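Local coordinates for protein putative adhesin (Parabacteroides distasonis, PDB 3LJY) that is of unproven function but, as a putative lipoprotein adhesin with an auto-transporter head domain, probably takes part in cell adhesion, at residues Ile25-Asp28 with Asp32-Tyr35. Residues are numbered along the deposited sequence; the frame is centred on the assembly and turned at random.
Sequences IKVD and DFNY
Phe-33 meets Ile-25 and Val-27 across the hydrophobic interior between two nearly antiparallel strands, their axes 9.9 Å apart at closest approach and angled at 165°. No hydrogen bond joins the strands at this spacing; side chains fill the gap. From the CB of Phe-33 the ring carbon CG lies anti to the backbone N (chi1 -166°), which carries the ring along its own strand in the direction of Tyr-35. On one flank CD2 passes Val-27, 3.7 Å from that residue's CG2, and CE2 comes near CG2 of Ile-25. On the other flank CE1 lies 3.4 Å from CD1 of Ile-25. The far carbon, CZ, abuts both methyls of Ile-25, 3.4 Å from CG2 and 3.5 Å from CD1. A branched isoleucine suits this place because its two arms present a pair of methyls to the end of the ring, and the longer one continues to Tyr-35, where CD1 of Ile-25 is 3.9 Å from CD1 of the tyrosine. Short, beta-branched Val-27 suits a strand position where the ring's flank packs against its CB and CG2. Tyr-35 adds an apolar ring to the core while its hydroxyl hydrogen-bonds to Ser-86. Strand 24-27 lies between strands 64-69 and 91-94 on one wall, and strand 32-37 between 80-86 and 99-102 on the other, near the N-terminal end of a parallel-strand stack consistent with the right-handed beta-helix of the pectate-lyase-like clan.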
loop_
_atom_site.group_PDB
_atom_site.type_symbol
_atom_site.label_atom_id
_atom_site.label_comp_id
_atom_site.label_asym_id
_atom_site.label_seq_id
_atom_site.Cartn_x
_atom_site.Cartn_y
_atom_site.Cartn_z
ATOM N N ILE A 25 0.652 9.764 -6.854
ATOM C CA ILE A 25 1.076 10.421 -5.603
ATOM C C ILE A 25 2.449 9.944 -5.141
ATOM O O ILE A 25 2.749 8.775 -5.224
ATOM C CB ILE A 25 0.037 10.197 -4.512
ATOM C CG1 ILE A 25 -1.295 10.812 -4.964
ATOM C CG2 ILE A 25 0.509 10.777 -3.227
ATOM C CD1 ILE A 25 -2.237 11.210 -3.841
ATOM N N LYS A 26 3.295 10.871 -4.709
ATOM C CA LYS A 26 4.575 10.527 -4.056
ATOM C C LYS A 26 4.599 11.149 -2.683
ATOM O O LYS A 26 4.474 12.353 -2.566
ATOM C CB LYS A 26 5.760 10.986 -4.899
ATOM C CG LYS A 26 6.012 9.998 -6.049
ATOM C CD LYS A 26 6.827 10.570 -7.216
ATOM C CE LYS A 26 6.877 9.566 -8.388
ATOM N NZ LYS A 26 7.219 10.210 -9.706
ATOM N N VAL A 27 4.676 10.319 -1.645
ATOM C CA VAL A 27 4.733 10.807 -0.262
ATOM C C VAL A 27 5.917 10.233 0.524
ATOM O O VAL A 27 6.219 9.025 0.504
ATOM C CB VAL A 27 3.406 10.594 0.507
ATOM C CG1 VAL A 27 3.080 9.159 0.727
ATOM C CG2 VAL A 27 3.489 11.317 1.828
ATOM N N ASP A 28 6.588 11.138 1.211
ATOM C CA ASP A 28 7.791 10.858 1.973
ATOM C C ASP A 28 7.641 11.585 3.307
ATOM O O ASP A 28 6.871 12.503 3.412
ATOM C CB ASP A 28 8.960 11.463 1.205
ATOM C CG ASP A 28 10.225 10.685 1.338
ATOM O OD1 ASP A 28 10.332 9.852 2.260
ATOM O OD2 ASP A 28 11.133 10.927 0.505
ATOM N N ASP A 32 0.520 12.137 7.705
ATOM C CA ASP A 32 -0.761 11.403 7.582
ATOM C C ASP A 32 -1.490 11.878 6.312
ATOM O O ASP A 32 -1.991 12.973 6.266
ATOM C CB ASP A 32 -1.657 11.591 8.815
ATOM C CG ASP A 32 -1.164 10.838 10.070
ATOM O OD1 ASP A 32 -0.343 9.882 10.020
ATOM O OD2 ASP A 32 -1.635 11.212 11.161
ATOM N N PHE A 33 -1.535 11.038 5.290
ATOM C CA PHE A 33 -1.918 11.447 3.915
ATOM C C PHE A 33 -3.219 10.768 3.511
ATOM O O PHE A 33 -3.272 9.568 3.267
ATOM C CB PHE A 33 -0.786 11.078 2.951
ATOM C CG PHE A 33 -0.879 11.707 1.586
ATOM C CD1 PHE A 33 -1.876 11.353 0.702
ATOM C CD2 PHE A 33 0.109 12.571 1.151
ATOM C CE1 PHE A 33 -1.936 11.919 -0.542
ATOM C CE2 PHE A 33 0.065 13.118 -0.096
ATOM C CZ PHE A 33 -0.960 12.798 -0.945
ATOM N N ASN A 34 -4.281 11.558 3.492
ATOM C CA ASN A 34 -5.624 11.062 3.260
ATOM C C ASN A 34 -6.058 11.331 1.817
ATOM O O ASN A 34 -6.013 12.464 1.346
ATOM C CB ASN A 34 -6.577 11.717 4.293
ATOM C CG ASN A 34 -6.357 11.174 5.704
ATOM O OD1 ASN A 34 -6.720 10.046 5.974
ATOM N ND2 ASN A 34 -5.758 11.969 6.598
ATOM N N TYR A 35 -6.460 10.280 1.118
ATOM C CA TYR A 35 -6.825 10.394 -0.291
ATOM C C TYR A 35 -8.269 9.864 -0.511
ATOM O O TYR A 35 -8.697 8.886 0.098
ATOM C CB TYR A 35 -5.791 9.684 -1.201
ATOM C CG TYR A 35 -6.274 9.563 -2.639
ATOM C CD1 TYR A 35 -6.084 10.588 -3.552
ATOM C CD2 TYR A 35 -6.982 8.435 -3.062
ATOM C CE1 TYR A 35 -6.564 10.495 -4.823
ATOM C CE2 TYR A 35 -7.482 8.344 -4.338
ATOM C CZ TYR A 35 -7.270 9.376 -5.214
ATOM O OH TYR A 35 -7.786 9.264 -6.477
#